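Local coordinates for methyltransferase domain-containing protein (Deinococcus radiodurans, PDB 3M33) that is of unknown detailed function but is probably a methyltransferase, at residues Leu126-Leu131 with Val157-Val162; Ser43-Pro48 with Asp135-Tyr140; Glu35-Leu40 with Arg210-Ala215; Asp39-Arg44 with Ala163-Ser168. All coordinates share one frame; numbering follows the deposited sequence.

Interaction 1 of 4, residues Leu126-Leu131 with Val157-Val162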
# COMPACT_ATOMS: atom_id res chain seq x y z
N LEU A 126 -14.10 -1.23 6.72
CA LEU A 126 -15.49 -1.48 7.09
C LEU A 126 -15.68 -2.90 7.64
O LEU A 126 -16.70 -3.19 8.24
CB LEU A 126 -16.40 -1.20 5.90
CG LEU A 126 -16.39 0.27 5.47
CD1 LEU A 126 -17.20 0.50 4.18
CD2 LEU A 126 -16.91 1.14 6.61
N ARG A 127 -14.68 -3.76 7.47
CA ARG A 127 -14.73 -5.10 8.07
C ARG A 127 -13.97 -5.19 9.40
O ARG A 127 -13.89 -6.27 10.00
CB ARG A 127 -14.19 -6.15 7.09
CG ARG A 127 -14.70 -6.01 5.66
CD ARG A 127 -16.23 -6.14 5.62
NE ARG A 127 -16.66 -7.48 6.03
CZ ARG A 127 -16.73 -8.51 5.20
NH1 ARG A 127 -16.42 -8.35 3.91
NH2 ARG A 127 -17.13 -9.70 5.64
N LEU A 128 -13.43 -4.07 9.87
CA LEU A 128 -12.65 -4.08 11.12
C LEU A 128 -13.39 -4.68 12.33
O LEU A 128 -12.79 -5.42 13.12
CB LEU A 128 -12.06 -2.69 11.44
CG LEU A 128 -10.87 -2.29 10.56
CD1 LEU A 128 -10.44 -0.85 10.81
CD2 LEU A 128 -9.73 -3.24 10.79
N PRO A 129 -14.69 -4.38 12.47
CA PRO A 129 -15.44 -5.02 13.56
C PRO A 129 -15.38 -6.55 13.49
O PRO A 129 -15.43 -7.19 14.54
CB PRO A 129 -16.88 -4.53 13.34
CG PRO A 129 -16.72 -3.20 12.64
CD PRO A 129 -15.51 -3.41 11.72
N GLU A 130 -15.27 -7.12 12.30
CA GLU A 130 -15.18 -8.59 12.20
C GLU A 130 -13.74 -9.12 12.28
O GLU A 130 -13.53 -10.31 12.52
CB GLU A 130 -15.82 -9.07 10.89
CG GLU A 130 -17.20 -8.50 10.63
CD GLU A 130 -17.58 -8.55 9.16
OE1 GLU A 130 -17.87 -7.48 8.59
OE2 GLU A 130 -17.57 -9.67 8.58
N LEU A 131 -12.76 -8.24 12.08
CA LEU A 131 -11.38 -8.68 11.91
C LEU A 131 -10.48 -8.39 13.11
O LEU A 131 -9.52 -9.11 13.35
CB LEU A 131 -10.77 -8.04 10.66
CG LEU A 131 -11.37 -8.45 9.32
CD1 LEU A 131 -10.77 -7.63 8.23
CD2 LEU A 131 -11.12 -9.93 9.08
N VAL A 157 -16.91 3.17 11.45
CA VAL A 157 -16.88 2.00 12.32
C VAL A 157 -16.47 2.34 13.75
O VAL A 157 -16.17 1.45 14.55
CB VAL A 157 -15.99 0.85 11.78
CG1 VAL A 157 -16.61 0.23 10.53
CG2 VAL A 157 -14.57 1.34 11.51
N GLY A 158 -16.47 3.63 14.08
CA GLY A 158 -16.15 4.07 15.43
C GLY A 158 -14.70 3.87 15.86
O GLY A 158 -14.43 3.60 17.03
N TRP A 159 -13.77 4.00 14.91
CA TRP A 159 -12.34 3.91 15.21
C TRP A 159 -11.70 5.30 15.32
O TRP A 159 -12.14 6.24 14.67
CB TRP A 159 -11.63 3.07 14.15
CG TRP A 159 -11.74 1.59 14.41
CD1 TRP A 159 -12.89 0.91 14.73
CD2 TRP A 159 -10.69 0.63 14.41
NE1 TRP A 159 -12.60 -0.42 14.93
CE2 TRP A 159 -11.26 -0.62 14.74
CE3 TRP A 159 -9.31 0.69 14.18
CZ2 TRP A 159 -10.51 -1.79 14.83
CZ3 TRP A 159 -8.56 -0.46 14.27
CH2 TRP A 159 -9.16 -1.69 14.59
N ASP A 160 -10.66 5.42 16.15
CA ASP A 160 -9.97 6.69 16.34
C ASP A 160 -8.64 6.73 15.59
O ASP A 160 -7.89 5.75 15.60
CB ASP A 160 -9.67 6.92 17.81
CG ASP A 160 -10.92 6.92 18.66
OD1 ASP A 160 -11.74 7.83 18.48
OD2 ASP A 160 -11.06 6.00 19.50
N ILE A 161 -8.33 7.87 14.99
CA ILE A 161 -7.01 8.07 14.42
C ILE A 161 -6.05 8.44 15.54
O ILE A 161 -6.31 9.36 16.30
CB ILE A 161 -7.03 9.14 13.32
CG1 ILE A 161 -7.83 8.63 12.12
CG2 ILE A 161 -5.62 9.50 12.89
CD1 ILE A 161 -8.02 9.67 11.04
N VAL A 162 -4.95 7.71 15.67
CA VAL A 162 -3.97 8.06 16.69
C VAL A 162 -2.73 8.74 16.09
O VAL A 162 -2.01 9.43 16.78
CB VAL A 162 -3.60 6.86 17.60
CG1 VAL A 162 -4.85 6.27 18.25
CG2 VAL A 162 -2.86 5.81 16.85
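Leu-128 lays its CD1 methyl over one face of the Trp-159 indole, 3.7 Å from the centroid of the six-membered ring and only 6° off the ring normal, which makes the contact a CH-pi interaction. At the rim of the indole, in its plane, sits the carbonyl O of Val-157. Leu-128 also touches the ring nearer its own backbone, where CB lies 3.8 Å from Trp-159 CZ2. The leucine crosses the indole at about a right angle, with CD2 making a further contact at CH2. Trp-159 sets CG anti to its own carbonyl carbon (chi1 -82°), and this turns the indole toward helix 128-131. Leu-154 of helix 149-156 and Phe-138 of the central sheet touch both Leu-128 and Trp-159.

Nearer the surface, Val-157 CG1 is the meeting point: it packs against Leu-126 CD2 at 4.0 Å and against the CG and CD of the Pro-129 ring. The second flat group, the Arg-127 guanidinium, has its edge turned to Glu-130, within its own segment. It grips the carboxylate side-on: Arg-127 NE donates to Glu-130 OE1 at 2.8 Å, NH2 of the same arginine takes Glu-130 OE2, and NH1 binds Gly-102 O.

Between these parts the chain leaves helix 149-156 through a Schellman motif, with Gly-158 as C-prime residue at positive phi, and enters strand 160-173. No hydrogen bond joins the two segments; Arg-127 and Glu-130 pair within their own, and Asp-160 OD2 accepts from Leu-218 N. The contact itself therefore relies on van der Waals and hydrophobic packing, with the CH-pi approach giving indole and leucine a defined mutual orientation.

Interaction 2 of 4, residues Ser43-Pro48 with Asp135-Tyr140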
# COMPACT_ATOMS: atom_id res chain seq x y z
N SER A 43 7.23 -1.22 11.76
CA SER A 43 8.23 -1.94 12.52
C SER A 43 7.99 -1.83 14.03
O SER A 43 8.10 -2.82 14.75
CB SER A 43 9.62 -1.44 12.15
OG SER A 43 10.57 -2.09 12.96
N ARG A 44 7.64 -0.63 14.52
CA ARG A 44 7.38 -0.43 15.95
C ARG A 44 6.19 -1.25 16.44
O ARG A 44 6.14 -1.65 17.59
CB ARG A 44 7.13 1.05 16.28
CG ARG A 44 8.32 1.99 16.09
CD ARG A 44 7.92 3.43 16.42
NE ARG A 44 7.86 3.68 17.87
CZ ARG A 44 6.74 3.68 18.60
NH1 ARG A 44 5.55 3.48 18.04
NH2 ARG A 44 6.82 3.90 19.91
N LEU A 45 5.23 -1.49 15.55
CA LEU A 45 4.00 -2.22 15.92
C LEU A 45 4.11 -3.75 15.94
O LEU A 45 3.17 -4.43 16.36
CB LEU A 45 2.88 -1.82 14.98
CG LEU A 45 2.33 -0.40 15.16
CD1 LEU A 45 1.76 0.10 13.84
CD2 LEU A 45 1.28 -0.36 16.27
N LEU A 46 5.22 -4.31 15.47
CA LEU A 46 5.32 -5.77 15.34
C LEU A 46 6.04 -6.40 16.52
O LEU A 46 7.14 -5.99 16.87
CB LEU A 46 6.04 -6.14 14.03
CG LEU A 46 5.31 -5.71 12.75
CD1 LEU A 46 6.16 -5.93 11.53
CD2 LEU A 46 4.01 -6.46 12.64
N THR A 47 5.42 -7.40 17.13
CA THR A 47 6.07 -8.18 18.19
C THR A 47 5.85 -9.66 17.89
O THR A 47 4.98 -10.00 17.10
CB THR A 47 5.48 -7.87 19.57
OG1 THR A 47 4.22 -8.56 19.72
CG2 THR A 47 5.28 -6.37 19.74
N PRO A 48 6.63 -10.55 18.55
CA PRO A 48 6.46 -11.99 18.31
C PRO A 48 5.11 -12.51 18.79
O PRO A 48 4.84 -13.69 18.62
CB PRO A 48 7.59 -12.62 19.14
CG PRO A 48 8.54 -11.51 19.45
CD PRO A 48 7.71 -10.27 19.51
N ASP A 135 -8.12 -3.51 21.02
CA ASP A 135 -6.82 -2.84 21.04
C ASP A 135 -5.96 -3.11 19.80
O ASP A 135 -4.76 -2.88 19.82
CB ASP A 135 -6.04 -3.23 22.29
CG ASP A 135 -6.84 -2.99 23.56
OD1 ASP A 135 -7.78 -2.16 23.52
OD2 ASP A 135 -6.53 -3.64 24.58
N ALA A 136 -6.58 -3.61 18.73
CA ALA A 136 -5.88 -3.76 17.46
C ALA A 136 -5.60 -2.38 16.87
O ALA A 136 -6.30 -1.41 17.21
CB ALA A 136 -6.73 -4.57 16.49
N HIS A 137 -4.58 -2.29 16.01
CA HIS A 137 -4.32 -1.09 15.22
C HIS A 137 -4.65 -1.34 13.75
O HIS A 137 -4.54 -2.47 13.26
CB HIS A 137 -2.84 -0.69 15.29
CG HIS A 137 -2.43 -0.05 16.58
ND1 HIS A 137 -1.95 -0.78 17.65
CD2 HIS A 137 -2.40 1.24 16.97
CE1 HIS A 137 -1.65 0.04 18.64
NE2 HIS A 137 -1.91 1.27 18.26
N PHE A 138 -5.01 -0.29 13.03
CA PHE A 138 -5.11 -0.36 11.58
C PHE A 138 -4.05 0.60 11.04
O PHE A 138 -4.01 1.75 11.44
CB PHE A 138 -6.50 0.11 11.12
CG PHE A 138 -6.59 0.35 9.63
CD1 PHE A 138 -6.68 -0.71 8.74
CD2 PHE A 138 -6.60 1.64 9.12
CE1 PHE A 138 -6.75 -0.49 7.35
CE2 PHE A 138 -6.67 1.88 7.75
CZ PHE A 138 -6.75 0.80 6.86
N LEU A 139 -3.20 0.13 10.13
CA LEU A 139 -2.13 0.96 9.62
C LEU A 139 -2.22 1.04 8.09
O LEU A 139 -2.27 0.01 7.40
CB LEU A 139 -0.77 0.40 10.05
CG LEU A 139 0.46 1.09 9.46
CD1 LEU A 139 0.51 2.54 9.92
CD2 LEU A 139 1.73 0.35 9.83
N TYR A 140 -2.20 2.26 7.55
CA TYR A 140 -2.38 2.48 6.11
C TYR A 140 -1.47 3.58 5.57
O TYR A 140 -1.22 4.58 6.25
CB TYR A 140 -3.84 2.84 5.83
CG TYR A 140 -4.14 3.31 4.41
CD1 TYR A 140 -4.38 2.40 3.39
CD2 TYR A 140 -4.20 4.67 4.10
CE1 TYR A 140 -4.67 2.82 2.09
CE2 TYR A 140 -4.49 5.10 2.80
CZ TYR A 140 -4.72 4.16 1.80
OH TYR A 140 -5.00 4.56 0.51
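Leu-45 forks over strand 136-142, one methyl going to His-137 and the other to Leu-139. The setting is the Rossmann-like fold of class I methyltransferases, in which helices pack on both faces of a largely parallel sheet; here helix 36-45 lies on one face. Strand alternation decides what it meets: His-137 and Leu-139 turn toward the helix, whereas Phe-138 between them turns away to the far face of the sheet, toward Ile-125.

The more enclosed part lies inward. Leu-45 CD1 meets Leu-139 CD2 at 4.0 Å, methyl to methyl, and the buried Leu-139 is further enclosed by Phe-38, Trp-41 and Leu-42 of the same helix. Leu-214 of the adjoining strand 204-216 touches all three of Leu-45, His-137 and Leu-139, so the fork of Leu-45 rests on a surface built by side chains of two strands.

Toward the solvent the contact thins to a single methyl on a partly exposed imidazole. Beyond Leu-45 the chain moves off: Leu-46 N makes a weak bond to Ser-43 O within the segment, and the residues up to Pro-48 make no contact with the strand. Across the interface there is no hydrogen bond; the imidazole offers its face to the helix, and Leu-114 and Arg-216 flank it as well.

In His-137 the first torsion directs the ring toward the helix, and the second (chi2 91°) turns its face to the leucine. Leu-45 CD2 then lies 3.7 Å from the ring centroid, 16° off the normal, displaced toward the rim and nearest to His-137 ND1, at 3.5 Å.

Interaction 3 of 4, residues Glu35-Leu40 with Arg210-Ala215. With SO4 (sulfate ion), chain I.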
# COMPACT_ATOMS: atom_id res chain seq x y z
N GLU A 35 7.67 7.01 2.03
CA GLU A 35 7.11 5.89 2.81
C GLU A 35 8.01 5.42 3.93
O GLU A 35 7.69 4.46 4.62
CB GLU A 35 6.70 4.73 1.89
CG GLU A 35 5.46 5.05 1.04
CD GLU A 35 5.11 3.95 0.06
OE1 GLU A 35 5.40 2.77 0.35
OE2 GLU A 35 4.52 4.26 -1.01
N LEU A 36 9.14 6.09 4.16
CA LEU A 36 10.02 5.71 5.27
C LEU A 36 9.30 5.71 6.62
O LEU A 36 9.54 4.84 7.45
CB LEU A 36 11.25 6.62 5.37
CG LEU A 36 12.25 6.54 4.22
CD1 LEU A 36 13.35 7.60 4.39
CD2 LEU A 36 12.84 5.14 4.09
N THR A 37 8.41 6.68 6.83
CA THR A 37 7.76 6.82 8.13
C THR A 37 6.81 5.65 8.34
O THR A 37 6.70 5.12 9.44
CB THR A 37 7.01 8.17 8.26
OG1 THR A 37 7.93 9.24 8.02
CG2 THR A 37 6.44 8.34 9.68
N PHE A 38 6.17 5.22 7.26
CA PHE A 38 5.27 4.08 7.31
C PHE A 38 6.05 2.82 7.72
O PHE A 38 5.59 2.04 8.54
CB PHE A 38 4.60 3.87 5.94
CG PHE A 38 3.79 2.60 5.84
CD1 PHE A 38 2.44 2.59 6.16
CD2 PHE A 38 4.38 1.43 5.40
CE1 PHE A 38 1.71 1.44 6.06
CE2 PHE A 38 3.64 0.26 5.29
CZ PHE A 38 2.30 0.27 5.63
N ASP A 39 7.23 2.63 7.15
CA ASP A 39 8.06 1.47 7.51
C ASP A 39 8.43 1.53 8.99
O ASP A 39 8.38 0.52 9.67
CB ASP A 39 9.36 1.40 6.70
CG ASP A 39 9.13 1.08 5.25
OD1 ASP A 39 7.96 0.86 4.85
OD2 ASP A 39 10.12 1.06 4.49
N LEU A 40 8.84 2.70 9.46
CA LEU A 40 9.17 2.86 10.87
C LEU A 40 7.97 2.56 11.78
O LEU A 40 8.12 1.87 12.78
CB LEU A 40 9.61 4.29 11.17
CG LEU A 40 11.04 4.68 10.84
CD1 LEU A 40 11.44 5.80 11.80
CD2 LEU A 40 11.99 3.48 10.96
N ARG A 210 2.12 11.18 0.09
CA ARG A 210 1.55 10.03 0.78
C ARG A 210 0.71 10.48 1.97
O ARG A 210 0.97 11.52 2.56
CB ARG A 210 2.65 9.09 1.27
CG ARG A 210 3.59 8.60 0.17
CD ARG A 210 2.97 7.48 -0.71
NE ARG A 210 3.99 6.95 -1.61
CZ ARG A 210 4.33 7.52 -2.76
NH1 ARG A 210 3.71 8.64 -3.13
NH2 ARG A 210 5.29 7.00 -3.53
N HIS A 211 -0.29 9.67 2.32
CA HIS A 211 -1.15 9.94 3.47
C HIS A 211 -1.05 8.74 4.41
O HIS A 211 -1.58 7.68 4.10
CB HIS A 211 -2.60 10.08 2.99
CG HIS A 211 -3.58 10.42 4.07
ND1 HIS A 211 -4.94 10.35 3.88
CD2 HIS A 211 -3.40 10.87 5.33
CE1 HIS A 211 -5.56 10.73 4.98
NE2 HIS A 211 -4.65 11.04 5.89
N LEU A 212 -0.39 8.91 5.55
CA LEU A 212 -0.25 7.81 6.51
C LEU A 212 -1.29 7.92 7.60
O LEU A 212 -1.52 9.01 8.13
CB LEU A 212 1.13 7.84 7.18
CG LEU A 212 2.40 7.43 6.45
CD1 LEU A 212 2.67 8.32 5.25
CD2 LEU A 212 3.57 7.48 7.43
N VAL A 213 -1.89 6.79 7.96
CA VAL A 213 -2.92 6.78 8.99
C VAL A 213 -2.72 5.58 9.90
O VAL A 213 -2.64 4.44 9.43
CB VAL A 213 -4.35 6.73 8.37
CG1 VAL A 213 -5.41 6.56 9.44
CG2 VAL A 213 -4.64 7.97 7.55
N LEU A 214 -2.61 5.83 11.19
CA LEU A 214 -2.64 4.77 12.18
C LEU A 214 -3.88 5.01 13.03
O LEU A 214 -4.10 6.11 13.53
CB LEU A 214 -1.38 4.83 13.06
CG LEU A 214 -1.26 3.82 14.20
CD1 LEU A 214 -1.19 2.42 13.62
CD2 LEU A 214 -0.03 4.09 15.05
N ALA A 215 -4.71 3.98 13.17
CA ALA A 215 -5.97 4.12 13.89
C ALA A 215 -6.15 2.97 14.87
O ALA A 215 -5.51 1.92 14.75
CB ALA A 215 -7.12 4.17 12.90
S SO4 I . 8.50 6.62 -5.12
O1 SO4 I . 8.76 5.45 -4.29
O2 SO4 I . 7.30 6.42 -5.94
O3 SO4 I . 8.32 7.79 -4.27
O4 SO4 I . 9.63 6.84 -6.02
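Arg-210 reaches from its strand to Glu-35, just ahead of helix 36-45, and every part of its side chain past CB has a neighbour. CB points toward the helix; the chain then bends at the next bond (chi2 -77°) and runs across the glutamate at a slant. CG of Arg-210 lies 4.1 Å from Glu-35 CG, and CD comes within 3.6 Å of Glu-35 OE2. At NE the contact becomes polar: a salt bridge of 2.8 Å to OE2 of Glu-35, with an N-H...O angle of 153°. The bond uses the anti lone pair of OE2, and the oxygen sits 17° out of the guanidinium plane. Farther out, NH2 makes a weak hydrogen bond to a sulfate ion, probably from the crystallisation liquor and also held by Arg-27, and a salt bridge to Glu-208.

Glu-35 has more than one basic partner: OE2 also binds Arg-119 and OE1 binds Arg-118. Such a group of arginines would be expected to stabilise the charged carboxylate.

Deeper in, Leu-212 CD2 fits against the first turn of the helix, 3.4 Å from Phe-38 N and 3.6 Å from Thr-37 CB, crossing the threonine at about a right angle. Helix 36-45 thereby lies over strand 204-216, which runs antiparallel between strands 136-142 and 160-173, while Val-213 faces helix 149-156 on the other side of the sheet.

Interaction 4 of 4, residues Asp39-Arg44 with Ala163-Ser168; sequences DLWLSR and AEDHVS
Trp-41 projects from helix 36-45 far enough to touch strand 160-173, although the axes of the two short segments come no closer than 12.0 Å. The outer end of its six-membered ring does the touching. CH2 of Trp-41 lies 3.5 Å from Ala-163 CB, and CZ3 is 3.8 Å from the same methyl. The small alanine side chain points toward the helix, and the indole lies obliquely to it. A first torsion of -75°, which places CG beside the backbone N of Trp-41, directs the long indole outward across the gap.

Asp-165, two residues on and on the same side of the strand, adds to the contact: its OD2 is 3.6 Å from Trp-41 CZ2 and 3.7 Å from CH2. Carboxylate and indole planes stand 79° apart. These are carbon-to-oxygen contacts; no hydrogen bond crosses between the segments.

Segments 39-44 and 163-168 run nearly antiparallel, their directions 162° apart, in a class I methyltransferase-like fold whose antiparallel strand 204-216 is inserted between 136-142 and 160-173. The indole bridges all three, touching Leu-139 on the first and Leu-212 on the inserted strand before it arrives at Ala-163. Leu-212 and Leu-214 of that inserted strand also pack on Asp-165 and Ala-163, and backbone hydrogen bonds pair the same residues. Glu-164, between the two, turns its side chain away from the helix and hydrogen-bonds to His-211 NE2.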
# COMPACT_ATOMS: atom_id res chain seq x y z
N ASP A 39 7.23 2.63 7.15
CA ASP A 39 8.06 1.47 7.51
C ASP A 39 8.43 1.53 8.99
O ASP A 39 8.38 0.52 9.67
CB ASP A 39 9.36 1.40 6.70
CG ASP A 39 9.13 1.08 5.25
OD1 ASP A 39 7.96 0.86 4.85
OD2 ASP A 39 10.12 1.06 4.49
N LEU A 40 8.84 2.70 9.46
CA LEU A 40 9.17 2.86 10.87
C LEU A 40 7.97 2.56 11.78
O LEU A 40 8.12 1.87 12.78
CB LEU A 40 9.61 4.29 11.17
CG LEU A 40 11.04 4.68 10.84
CD1 LEU A 40 11.44 5.80 11.80
CD2 LEU A 40 11.99 3.48 10.96
N TRP A 41 6.80 3.09 11.44
CA TRP A 41 5.62 2.88 12.27
C TRP A 41 5.27 1.39 12.29
O TRP A 41 4.92 0.83 13.34
CB TRP A 41 4.44 3.66 11.73
CG TRP A 41 4.50 5.14 11.98
CD1 TRP A 41 5.53 5.84 12.51
CD2 TRP A 41 3.46 6.09 11.71
NE1 TRP A 41 5.20 7.18 12.59
CE2 TRP A 41 3.93 7.35 12.10
CE3 TRP A 41 2.17 5.99 11.17
CZ2 TRP A 41 3.16 8.51 11.98
CZ3 TRP A 41 1.41 7.14 11.04
CH2 TRP A 41 1.91 8.38 11.45
N LEU A 42 5.34 0.75 11.13
CA LEU A 42 4.99 -0.66 11.03
C LEU A 42 5.94 -1.49 11.90
O LEU A 42 5.53 -2.33 12.68
CB LEU A 42 5.04 -1.11 9.58
CG LEU A 42 4.84 -2.61 9.33
CD1 LEU A 42 3.60 -3.13 10.05
CD2 LEU A 42 4.78 -2.89 7.81
N SER A 43 7.23 -1.22 11.76
CA SER A 43 8.23 -1.94 12.52
C SER A 43 7.99 -1.83 14.03
O SER A 43 8.10 -2.82 14.75
CB SER A 43 9.62 -1.44 12.15
OG SER A 43 10.57 -2.09 12.96
N ARG A 44 7.64 -0.63 14.52
CA ARG A 44 7.38 -0.43 15.95
C ARG A 44 6.19 -1.25 16.44
O ARG A 44 6.14 -1.65 17.59
CB ARG A 44 7.13 1.05 16.28
CG ARG A 44 8.32 1.99 16.09
CD ARG A 44 7.92 3.43 16.42
NE ARG A 44 7.86 3.68 17.87
CZ ARG A 44 6.74 3.68 18.60
NH1 ARG A 44 5.55 3.48 18.04
NH2 ARG A 44 6.82 3.90 19.91
N ALA A 163 -2.49 8.56 14.80
CA ALA A 163 -1.39 9.24 14.14
C ALA A 163 -1.70 9.43 12.67
O ALA A 163 -2.24 8.54 12.02
CB ALA A 163 -0.10 8.46 14.29
N GLU A 164 -1.30 10.58 12.14
CA GLU A 164 -1.60 10.89 10.76
C GLU A 164 -0.53 11.80 10.18
O GLU A 164 -0.15 12.78 10.81
CB GLU A 164 -2.99 11.54 10.68
CG GLU A 164 -3.45 11.86 9.29
CD GLU A 164 -4.92 12.27 9.24
OE1 GLU A 164 -5.45 12.76 10.26
OE2 GLU A 164 -5.55 12.08 8.18
N ASP A 165 -0.07 11.49 8.98
CA ASP A 165 1.00 12.23 8.31
C ASP A 165 0.59 12.55 6.89
O ASP A 165 0.16 11.65 6.17
CB ASP A 165 2.22 11.34 8.17
CG ASP A 165 3.30 11.66 9.13
OD1 ASP A 165 4.45 11.82 8.67
OD2 ASP A 165 2.98 11.75 10.34
N HIS A 166 0.80 13.79 6.46
CA HIS A 166 0.61 14.18 5.07
C HIS A 166 1.99 14.55 4.55
O HIS A 166 2.54 15.59 4.92
CB HIS A 166 -0.38 15.36 4.95
CG HIS A 166 -1.75 15.04 5.45
ND1 HIS A 166 -2.62 14.21 4.77
CD2 HIS A 166 -2.41 15.44 6.57
CE1 HIS A 166 -3.75 14.10 5.45
NE2 HIS A 166 -3.65 14.84 6.55
N VAL A 167 2.53 13.68 3.70
CA VAL A 167 3.92 13.74 3.28
C VAL A 167 4.03 14.10 1.81
O VAL A 167 3.24 13.61 0.98
CB VAL A 167 4.61 12.36 3.44
CG1 VAL A 167 6.12 12.49 3.29
CG2 VAL A 167 4.27 11.74 4.77
N SER A 168 5.02 14.91 1.47
CA SER A 168 5.18 15.37 0.08
C SER A 168 6.68 15.51 -0.21
O SER A 168 7.38 16.16 0.53
CB SER A 168 4.48 16.72 -0.09
OG SER A 168 4.62 17.21 -1.42

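Overall arrangement
From the N terminus, helix 36-45 is reached first and supplies one side of three contacts. Interaction 2 joins its end to strand 136-142 and closes a loop of 86 residues; interaction 4 joins its middle to strand 160-173; interaction 3 joins its start to strand 204-216, the longest closure, with interaction 2 nested inside it. Interaction 1 begins before the loop of interaction 2 is complete and ends after it, so these two cross, yet it nests within interactions 3 and 4. Three contacts thus hold one helix against three neighbouring strands, while interaction 1 ties helix 128-131 to the approach to strand 160-173 and touches interaction 2 on the sheet.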